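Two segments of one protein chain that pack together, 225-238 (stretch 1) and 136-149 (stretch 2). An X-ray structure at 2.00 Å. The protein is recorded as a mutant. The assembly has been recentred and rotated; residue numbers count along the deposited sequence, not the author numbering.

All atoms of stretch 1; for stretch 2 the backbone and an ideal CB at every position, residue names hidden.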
ATOM      1  N   ARG A 225      22.539   3.451  10.547  1.00  7.76           N
ATOM      2  CA  ARG A 225      22.788   3.723   9.134  1.00  8.25           C
ATOM      3  C   ARG A 225      22.341   2.647   8.146  1.00  8.76           C
ATOM      4  O   ARG A 225      21.962   2.969   7.019  1.00  9.07           O
ATOM      5  CB  ARG A 225      24.281   4.006   8.892  1.00  8.51           C
ATOM      6  CG  ARG A 225      24.784   5.336   9.440  1.00 10.66           C
ATOM      7  CD  ARG A 225      26.254   5.565   9.086  1.00 10.30           C
ATOM      8  NE  ARG A 225      26.480   5.603   7.640  1.00 13.61           N
ATOM      9  CZ  ARG A 225      27.676   5.710   7.065  1.00 15.38           C
ATOM     10  NH1 ARG A 225      28.773   5.791   7.809  1.00 14.83           N
ATOM     11  NH2 ARG A 225      27.778   5.740   5.743  1.00 13.79           N
ATOM     12  N   TYR A 226      22.385   1.379   8.552  1.00  9.45           N
ATOM     13  CA  TYR A 226      22.045   0.292   7.632  1.00  8.79           C
ATOM     14  C   TYR A 226      20.809  -0.548   7.940  1.00 10.67           C
ATOM     15  O   TYR A 226      20.477  -1.471   7.191  1.00 12.43           O
ATOM     16  CB  TYR A 226      23.261  -0.621   7.448  1.00 10.10           C
ATOM     17  CG  TYR A 226      24.535   0.130   7.127  1.00 10.83           C
ATOM     18  CD1 TYR A 226      24.831   0.515   5.821  1.00 12.43           C
ATOM     19  CD2 TYR A 226      25.431   0.480   8.136  1.00 11.88           C
ATOM     20  CE1 TYR A 226      25.985   1.233   5.527  1.00 10.74           C
ATOM     21  CE2 TYR A 226      26.587   1.196   7.854  1.00 11.04           C
ATOM     22  CZ  TYR A 226      26.857   1.570   6.552  1.00 12.30           C
ATOM     23  OH  TYR A 226      27.992   2.293   6.275  1.00 11.86           O
ATOM     24  N   GLY A 227      20.120  -0.233   9.028  1.00 10.38           N
ATOM     25  CA  GLY A 227      18.933  -0.989   9.369  1.00 11.02           C
ATOM     26  C   GLY A 227      17.681  -0.522   8.651  1.00 11.21           C
ATOM     27  O   GLY A 227      17.357   0.663   8.642  1.00 11.12           O
ATOM     28  N   GLU A 228      16.992  -1.463   8.019  1.00 11.45           N
ATOM     29  CA  GLU A 228      15.743  -1.185   7.315  1.00 12.38           C
ATOM     30  C   GLU A 228      14.775  -2.189   7.941  1.00 11.79           C
ATOM     31  O   GLU A 228      14.895  -3.395   7.714  1.00 11.08           O
ATOM     32  CB  GLU A 228      15.927  -1.448   5.824  1.00 14.56           C
ATOM     33  CG  GLU A 228      14.828  -0.909   4.948  1.00 20.51           C
ATOM     34  CD  GLU A 228      15.182  -1.021   3.476  1.00 24.79           C
ATOM     35  OE1 GLU A 228      16.160  -0.361   3.049  1.00 23.70           O
ATOM     36  OE2 GLU A 228      14.494  -1.776   2.757  1.00 23.74           O
ATOM     37  N   PHE A 229      13.836  -1.689   8.741  1.00 10.15           N
ATOM     38  CA  PHE A 229      12.903  -2.553   9.469  1.00 10.84           C
ATOM     39  C   PHE A 229      11.471  -2.665   8.957  1.00 10.11           C
ATOM     40  O   PHE A 229      10.888  -1.690   8.495  1.00  9.45           O
ATOM     41  CB  PHE A 229      12.883  -2.139  10.943  1.00  9.29           C
ATOM     42  CG  PHE A 229      14.253  -2.021  11.553  1.00 10.70           C
ATOM     43  CD1 PHE A 229      14.902  -3.141  12.061  1.00  8.70           C
ATOM     44  CD2 PHE A 229      14.913  -0.793  11.577  1.00 10.09           C
ATOM     45  CE1 PHE A 229      16.194  -3.042  12.583  1.00 14.02           C
ATOM     46  CE2 PHE A 229      16.200  -0.682  12.094  1.00 10.63           C
ATOM     47  CZ  PHE A 229      16.844  -1.810  12.598  1.00 11.82           C
ATOM     48  N   GLY A 230      10.915  -3.871   9.073  1.00 10.42           N
ATOM     49  CA  GLY A 230       9.545  -4.122   8.652  1.00  8.30           C
ATOM     50  C   GLY A 230       8.590  -4.090   9.836  1.00  8.44           C
ATOM     51  O   GLY A 230       8.890  -3.468  10.853  1.00  8.95           O
ATOM     52  N   PRO A 231       7.434  -4.763   9.745  1.00  7.87           N
ATOM     53  CA  PRO A 231       6.456  -4.784  10.842  1.00  6.46           C
ATOM     54  C   PRO A 231       6.946  -5.555  12.070  1.00  6.74           C
ATOM     55  O   PRO A 231       7.757  -6.472  11.949  1.00  8.07           O
ATOM     56  CB  PRO A 231       5.247  -5.464  10.201  1.00  7.41           C
ATOM     57  CG  PRO A 231       5.874  -6.405   9.211  1.00  6.91           C
ATOM     58  CD  PRO A 231       6.958  -5.547   8.592  1.00  6.77           C
ATOM     59  N   PHE A 232       6.485  -5.145  13.251  1.00  6.47           N
ATOM     60  CA  PHE A 232       6.855  -5.805  14.504  1.00  6.05           C
ATOM     61  C   PHE A 232       5.624  -6.460  15.119  1.00  6.18           C
ATOM     62  O   PHE A 232       4.583  -5.815  15.283  1.00  5.03           O
ATOM     63  CB  PHE A 232       7.457  -4.808  15.508  1.00  5.32           C
ATOM     64  CG  PHE A 232       8.866  -4.387  15.185  1.00  5.08           C
ATOM     65  CD1 PHE A 232       9.128  -3.517  14.133  1.00  5.10           C
ATOM     66  CD2 PHE A 232       9.935  -4.870  15.935  1.00  6.09           C
ATOM     67  CE1 PHE A 232      10.441  -3.134  13.831  1.00  5.50           C
ATOM     68  CE2 PHE A 232      11.247  -4.494  15.642  1.00  5.91           C
ATOM     69  CZ  PHE A 232      11.501  -3.627  14.589  1.00  6.80           C
ATOM     70  N   PHE A 233       5.743  -7.747  15.431  1.00  3.88           N
ATOM     71  CA  PHE A 233       4.649  -8.514  16.029  1.00  6.19           C
ATOM     72  C   PHE A 233       5.058  -8.997  17.410  1.00  5.02           C
ATOM     73  O   PHE A 233       6.153  -9.532  17.583  1.00  6.89           O
ATOM     74  CB  PHE A 233       4.330  -9.762  15.197  1.00  5.37           C
ATOM     75  CG  PHE A 233       3.818  -9.473  13.817  1.00  4.68           C
ATOM     76  CD1 PHE A 233       2.461  -9.556  13.537  1.00  4.42           C
ATOM     77  CD2 PHE A 233       4.698  -9.169  12.782  1.00  4.71           C
ATOM     78  CE1 PHE A 233       1.985  -9.346  12.244  1.00  5.75           C
ATOM     79  CE2 PHE A 233       4.234  -8.960  11.494  1.00  4.87           C
ATOM     80  CZ  PHE A 233       2.874  -9.048  11.221  1.00  4.62           C
ATOM     81  N   VAL A 234       4.186  -8.811  18.391  1.00  4.89           N
ATOM     82  CA  VAL A 234       4.479  -9.281  19.740  1.00  5.74           C
ATOM     83  C   VAL A 234       3.405 -10.279  20.143  1.00  5.47           C
ATOM     84  O   VAL A 234       2.212 -10.016  19.995  1.00  5.59           O
ATOM     85  CB  VAL A 234       4.538  -8.138  20.774  1.00  5.43           C
ATOM     86  CG1 VAL A 234       4.861  -8.708  22.158  1.00  6.14           C
ATOM     87  CG2 VAL A 234       5.608  -7.124  20.385  1.00  5.23           C
ATOM     88  N   GLY A 235       3.837 -11.439  20.626  1.00  7.09           N
ATOM     89  CA  GLY A 235       2.890 -12.458  21.034  1.00  9.40           C
ATOM     90  C   GLY A 235       3.252 -13.133  22.343  1.00  8.98           C
ATOM     91  O   GLY A 235       4.414 -13.169  22.737  1.00  9.05           O
ATOM     92  N   LYS A 236       2.231 -13.619  23.039  1.00  9.31           N
ATOM     93  CA  LYS A 236       2.408 -14.317  24.302  1.00  8.71           C
ATOM     94  C   LYS A 236       2.306 -15.812  24.023  1.00  7.48           C
ATOM     95  O   LYS A 236       1.335 -16.259  23.415  1.00  8.08           O
ATOM     96  CB  LYS A 236       1.313 -13.902  25.291  1.00  9.53           C
ATOM     97  CG  LYS A 236       1.377 -14.629  26.627  1.00 13.01           C
ATOM     98  CD  LYS A 236       0.266 -14.171  27.549  1.00 17.96           C
ATOM     99  CE  LYS A 236       0.236 -14.994  28.830  1.00 19.94           C
ATOM    100  NZ  LYS A 236       1.493 -14.864  29.608  1.00 20.24           N
ATOM    101  N   TYR A 237       3.319 -16.572  24.434  1.00  9.00           N
ATOM    102  CA  TYR A 237       3.321 -18.020  24.225  1.00  8.04           C
ATOM    103  C   TYR A 237       2.105 -18.637  24.907  1.00 10.21           C
ATOM    104  O   TYR A 237       1.785 -18.292  26.044  1.00  8.42           O
ATOM    105  CB  TYR A 237       4.607 -18.659  24.773  1.00 10.71           C
ATOM    106  CG  TYR A 237       4.635 -20.167  24.605  1.00 13.96           C
ATOM    107  CD1 TYR A 237       5.096 -20.746  23.425  1.00 15.49           C
ATOM    108  CD2 TYR A 237       4.129 -21.010  25.599  1.00 16.56           C
ATOM    109  CE1 TYR A 237       5.046 -22.126  23.231  1.00 16.94           C
ATOM    110  CE2 TYR A 237       4.072 -22.393  25.414  1.00 18.41           C
ATOM    111  CZ  TYR A 237       4.527 -22.941  24.228  1.00 18.03           C
ATOM    112  OH  TYR A 237       4.424 -24.295  24.021  1.00 21.97           O
ATOM    113  N   LEU A 238       1.426 -19.535  24.198  1.00  9.77           N
ATOM    114  CA  LEU A 238       0.242 -20.203  24.726  1.00 11.14           C
ATOM    115  C   LEU A 238       0.440 -21.710  24.822  1.00 12.59           C
ATOM    116  O   LEU A 238       0.746 -22.355  23.816  1.00 13.17           O
ATOM    117  CB  LEU A 238      -0.962 -19.965  23.802  1.00 10.56           C
ATOM    118  CG  LEU A 238      -1.457 -18.553  23.477  1.00 10.55           C
ATOM    119  CD1 LEU A 238      -2.497 -18.623  22.366  1.00 10.91           C
ATOM    120  CD2 LEU A 238      -2.035 -17.901  24.723  1.00 10.16           C
ATOM    121  N   UNK A 136      12.133 -23.528  20.185  1.00 10.32           N
ATOM    122  CA  UNK A 136      11.297 -22.414  20.615  1.00  9.80           C
ATOM    123  C   UNK A 136      10.982 -22.563  22.109  1.00 10.87           C
ATOM    124  O   UNK A 136      10.477 -23.602  22.536  1.00  9.42           O
ATOM    125  CB  UNK A 136      10.010 -22.351  19.790  1.00  9.80           C
ATOM    126  N   UNK A 137      11.299 -21.537  22.926  1.00 10.47           N
ATOM    127  CA  UNK A 137      11.027 -21.604  24.368  1.00 10.00           C
ATOM    128  C   UNK A 137       9.534 -21.751  24.671  1.00 11.40           C
ATOM    129  O   UNK A 137       8.680 -21.271  23.917  1.00  9.96           O
ATOM    130  CB  UNK A 137      11.570 -20.352  25.060  1.00 10.00           C
ATOM    131  N   UNK A 138       9.223 -22.432  25.770  1.00 12.03           N
ATOM    132  CA  UNK A 138       7.836 -22.708  26.130  1.00 13.16           C
ATOM    133  C   UNK A 138       7.177 -21.816  27.177  1.00 14.87           C
ATOM    134  O   UNK A 138       6.322 -22.271  27.933  1.00 15.78           O
ATOM    135  CB  UNK A 138       7.754 -24.152  26.629  1.00 13.16           C
ATOM    136  N   UNK A 139       7.545 -20.543  27.188  1.00 14.33           N
ATOM    137  CA  UNK A 139       6.971 -19.582  28.121  1.00 14.80           C
ATOM    138  C   UNK A 139       7.356 -18.192  27.647  1.00 13.77           C
ATOM    139  O   UNK A 139       8.153 -18.045  26.722  1.00 14.63           O
ATOM    140  CB  UNK A 139       7.447 -19.832  29.553  1.00 14.80           C
ATOM    141  N   UNK A 140       6.791 -17.175  28.284  1.00 12.24           N
ATOM    142  CA  UNK A 140       7.130 -15.817  27.920  1.00  9.67           C
ATOM    143  C   UNK A 140       6.482 -15.261  26.668  1.00  9.48           C
ATOM    144  O   UNK A 140       5.363 -15.624  26.307  1.00  8.44           O
ATOM    145  CB  UNK A 140       8.648 -15.725  27.756  1.00  9.67           C
ATOM    146  N   UNK A 141       7.236 -14.410  25.981  1.00  9.71           N
ATOM    147  CA  UNK A 141       6.759 -13.717  24.794  1.00  8.18           C
ATOM    148  C   UNK A 141       7.709 -13.809  23.610  1.00  6.79           C
ATOM    149  O   UNK A 141       8.875 -14.177  23.754  1.00  5.75           O
ATOM    150  CB  UNK A 141       6.509 -12.245  25.128  1.00  8.18           C
ATOM    151  N   UNK A 142       7.188 -13.459  22.439  1.00  7.16           N
ATOM    152  CA  UNK A 142       7.969 -13.454  21.217  1.00  6.34           C
ATOM    153  C   UNK A 142       7.814 -12.109  20.517  1.00  7.03           C
ATOM    154  O   UNK A 142       6.767 -11.462  20.611  1.00  7.62           O
ATOM    155  CB  UNK A 142       7.544 -14.599  20.295  1.00  6.34           C
ATOM    156  N   UNK A 143       8.898 -11.664  19.893  1.00  6.11           N
ATOM    157  CA  UNK A 143       8.916 -10.442  19.103  1.00  6.79           C
ATOM    158  C   UNK A 143       9.490 -10.850  17.756  1.00  6.97           C
ATOM    159  O   UNK A 143      10.602 -11.384  17.691  1.00  5.71           O
ATOM    160  CB  UNK A 143       9.727  -9.327  19.766  1.00  6.79           C
ATOM    161  N   UNK A 144       8.705 -10.679  16.698  1.00  5.60           N
ATOM    162  CA  UNK A 144       9.175 -11.003  15.357  1.00  5.61           C
ATOM    163  C   UNK A 144       9.135  -9.784  14.458  1.00  6.32           C
ATOM    164  O   UNK A 144       8.155  -9.038  14.453  1.00  6.64           O
ATOM    165  CB  UNK A 144       8.336 -12.130  14.751  1.00  5.61           C
ATOM    166  N   UNK A 145      10.179  -9.630  13.654  1.00  6.52           N
ATOM    167  CA  UNK A 145      10.251  -8.546  12.688  1.00  6.32           C
ATOM    168  C   UNK A 145      11.251  -8.890  11.602  1.00  7.23           C
ATOM    169  O   UNK A 145      12.248  -9.569  11.860  1.00  6.78           O
ATOM    170  CB  UNK A 145      10.630  -7.230  13.371  1.00  6.32           C
ATOM    171  N   UNK A 146      10.925  -8.549  10.347  1.00  6.78           N
ATOM    172  CA  UNK A 146      11.825  -8.817   9.229  1.00  6.31           C
ATOM    173  C   UNK A 146      12.654  -7.547   9.001  1.00  7.56           C
ATOM    174  O   UNK A 146      12.289  -6.464   9.483  1.00  8.22           O
ATOM    175  CB  UNK A 146      11.055  -9.220   7.970  1.00  6.31           C
ATOM    176  N   UNK A 147      13.761  -7.667   8.279  1.00  6.70           N
ATOM    177  CA  UNK A 147      14.600  -6.503   8.014  1.00  6.25           C
ATOM    178  C   UNK A 147      15.543  -6.740   6.844  1.00  5.95           C
ATOM    179  O   UNK A 147      15.772  -7.880   6.440  1.00  4.39           O
ATOM    180  CB  UNK A 147      15.404  -6.137   9.263  1.00  6.25           C
ATOM    181  N   UNK A 148      16.042  -5.636   6.291  1.00  6.74           N
ATOM    182  CA  UNK A 148      17.011  -5.636   5.198  1.00  6.91           C
ATOM    183  C   UNK A 148      18.195  -4.802   5.669  1.00  8.79           C
ATOM    184  O   UNK A 148      18.101  -4.069   6.659  1.00  7.57           O
ATOM    185  CB  UNK A 148      16.413  -5.088   3.901  1.00  6.91           C
ATOM    186  N   UNK A 149      19.302  -4.909   4.940  1.00  7.33           N
ATOM    187  CA  UNK A 149      20.476  -4.097   5.208  1.00  8.27           C
ATOM    188  C   UNK A 149      20.404  -3.062   4.090  1.00  9.00           C
ATOM    189  O   UNK A 149      20.307  -3.407   2.904  1.00  6.52           O
ATOM    190  CB  UNK A 149      21.782  -4.894   5.222  1.00  8.27           C
TER

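At position 136 the CB points toward stretch 1 but nothing there lies within 5.5 Å, so many residues would do; it is Val136. Position 137, with phi near -62° and a sideways CB, tolerates proline among others, and Pro137 occupies it.

Position 138 lies beside the Tyr237 ring, its ideal CB 4.2 Å from Tyr237 CZ. A long, flexible chain could run along the ring. Lys138 sets its CA over the ring face, 3.9 Å from the centroid of the Tyr237 ring, and Lys138 CD comes 3.3 Å from Tyr237 OH. At 139 the CB points away, which leaves the choice wide; Ser139 is found.

At position 140, phi 78° and psi -147° would jam a CB against the preceding carbonyl oxygen, so glycine is called for. Gly140 O accepts a hydrogen bond from Tyr237 N (2.9 Å).

From 141 a strand runs antiparallel to 233-237, and CBs alternate between sheet faces. Position 141 shares a face with Lys236, whose extended chain invites a long partner, aromatic or acidic. Tyr141 answers with its hydroxyl: Lys236 NZ donates a weak hydrogen bond to Tyr141 OH (3.4 Å).

Position 142 pairs with Gly235, which leaves space where a side chain would stand; a beta-branched residue suits the strand. Val142 fills part of it: a CB on Gly235 would be 3.4 Å from Val142 CG1, a tight fit. Their backbones exchange hydrogen bonds, with Val142 N 2.8 Å from Gly235 O.

Position 143, beside Val234 and near the Phe232 ring, suits a small or medium apolar residue. Cys143 places SG 4.1 Å from Phe232 CD2, at the ring's edge. Position 144 shares the other face with Phe233, so a large apolar chain fits; Phe144 CD1 meets Phe233 CD2 at 4.0 Å.

At 145 the CB points toward stretch 1 and lies over the Phe232 ring, favouring an aromatic. Tyr145 forms an offset stack with Phe232 (ring centroids 4.4 Å apart).

Position 146 has no amide hydrogen bond to stretch 1, and phi of -95° permits proline. Pro146 CG packs 3.8 Å from Pro231 CD, while Pro146 O accepts from Gly230 N (3.0 Å).

Position 147 shares a face with Phe229, where a flexible apolar chain fits; Met147 CE lies 4.0 Å from Phe229 CE1. Position 148 stands beside the Glu228 carboxylate, favouring a polar or basic residue; it is Asn148, whose N donates to Glu228 O (2.9 Å). At 149 a long chain can pass Tyr226, and Lys149 CD reaches 3.9 Å from Tyr226 CB.

Stretch 2 (136-149) VPKSGYVCFYPMNK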
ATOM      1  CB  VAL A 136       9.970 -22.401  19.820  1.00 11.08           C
ATOM      2  CG1 VAL A 136       9.066 -21.311  20.321  1.00  9.47           C
ATOM      3  CG2 VAL A 136      10.248 -22.225  18.336  1.00  9.82           C
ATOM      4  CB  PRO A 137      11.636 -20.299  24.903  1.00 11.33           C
ATOM      5  CG  PRO A 137      11.643 -19.391  23.719  1.00 12.01           C
ATOM      6  CD  PRO A 137      12.020 -20.298  22.583  1.00  9.57           C
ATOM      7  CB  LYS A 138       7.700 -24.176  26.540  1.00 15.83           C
ATOM      8  CG  LYS A 138       8.328 -25.146  25.549  1.00 16.81           C
ATOM      9  CD  LYS A 138       7.661 -25.058  24.190  1.00 18.79           C
ATOM     10  CE  LYS A 138       8.331 -25.982  23.196  1.00 19.99           C
ATOM     11  NZ  LYS A 138       7.638 -25.957  21.884  1.00 22.31           N
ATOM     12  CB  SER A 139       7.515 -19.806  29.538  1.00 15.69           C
ATOM     13  OG  SER A 139       8.914 -19.576  29.595  1.00 20.29           O
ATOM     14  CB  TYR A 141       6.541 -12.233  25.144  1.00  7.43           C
ATOM     15  CG  TYR A 141       5.644 -12.035  26.345  1.00  7.80           C
ATOM     16  CD1 TYR A 141       4.284 -11.767  26.188  1.00  7.99           C
ATOM     17  CD2 TYR A 141       6.136 -12.215  27.637  1.00  7.53           C
ATOM     18  CE1 TYR A 141       3.432 -11.698  27.293  1.00  9.11           C
ATOM     19  CE2 TYR A 141       5.295 -12.150  28.742  1.00  9.82           C
ATOM     20  CZ  TYR A 141       3.949 -11.897  28.565  1.00  9.58           C
ATOM     21  OH  TYR A 141       3.118 -11.883  29.664  1.00  9.02           O
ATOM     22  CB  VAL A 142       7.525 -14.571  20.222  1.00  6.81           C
ATOM     23  CG1 VAL A 142       6.114 -14.300  19.695  1.00  4.83           C
ATOM     24  CG2 VAL A 142       8.513 -14.652  19.053  1.00  8.10           C
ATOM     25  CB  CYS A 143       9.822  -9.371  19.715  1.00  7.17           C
ATOM     26  SG  CYS A 143      10.217  -7.990  18.563  1.00  8.52           S
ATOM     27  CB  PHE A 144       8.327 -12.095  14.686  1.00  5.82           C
ATOM     28  CG  PHE A 144       8.601 -12.234  13.203  1.00  6.61           C
ATOM     29  CD1 PHE A 144       7.724 -11.689  12.262  1.00  5.47           C
ATOM     30  CD2 PHE A 144       9.774 -12.830  12.754  1.00  5.04           C
ATOM     31  CE1 PHE A 144       8.020 -11.730  10.900  1.00  6.04           C
ATOM     32  CE2 PHE A 144      10.082 -12.878  11.394  1.00  6.33           C
ATOM     33  CZ  PHE A 144       9.204 -12.325  10.464  1.00  4.04           C
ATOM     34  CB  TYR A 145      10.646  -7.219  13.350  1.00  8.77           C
ATOM     35  CG  TYR A 145      12.025  -7.199  13.978  1.00  8.46           C
ATOM     36  CD1 TYR A 145      13.128  -6.713  13.274  1.00  9.64           C
ATOM     37  CD2 TYR A 145      12.216  -7.622  15.290  1.00  9.15           C
ATOM     38  CE1 TYR A 145      14.386  -6.644  13.865  1.00  9.68           C
ATOM     39  CE2 TYR A 145      13.469  -7.558  15.890  1.00  8.88           C
ATOM     40  CZ  TYR A 145      14.547  -7.068  15.172  1.00 10.08           C
ATOM     41  OH  TYR A 145      15.781  -7.008  15.770  1.00 12.64           O
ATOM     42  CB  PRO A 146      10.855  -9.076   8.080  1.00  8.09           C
ATOM     43  CG  PRO A 146       9.766  -8.092   8.353  1.00  5.30           C
ATOM     44  CD  PRO A 146       9.575  -8.198   9.864  1.00  7.35           C
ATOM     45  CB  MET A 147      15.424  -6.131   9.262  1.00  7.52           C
ATOM     46  CG  MET A 147      16.482  -7.160   9.672  1.00 11.42           C
ATOM     47  SD  MET A 147      17.460  -6.640  11.127  1.00 13.02           S
ATOM     48  CE  MET A 147      18.526  -5.405  10.404  1.00 14.26           C
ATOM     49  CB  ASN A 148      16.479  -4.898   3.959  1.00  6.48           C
ATOM     50  CG  ASN A 148      15.242  -5.526   3.369  1.00  7.80           C
ATOM     51  OD1 ASN A 148      14.386  -4.824   2.831  1.00 11.91           O
ATOM     52  ND2 ASN A 148      15.149  -6.843   3.437  1.00  3.74           N
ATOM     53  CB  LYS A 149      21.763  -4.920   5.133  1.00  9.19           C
ATOM     54  CG  LYS A 149      22.188  -5.519   6.475  1.00  8.89           C
ATOM     55  CD  LYS A 149      22.711  -4.449   7.426  1.00  9.50           C
ATOM     56  CE  LYS A 149      23.284  -5.058   8.710  1.00  9.64           C
ATOM     57  NZ  LYS A 149      22.254  -5.738   9.543  1.00 10.80           N
TER
HETATM   58  O   HOH W   1       3.279 -17.110  27.972  1.00 17.49           O
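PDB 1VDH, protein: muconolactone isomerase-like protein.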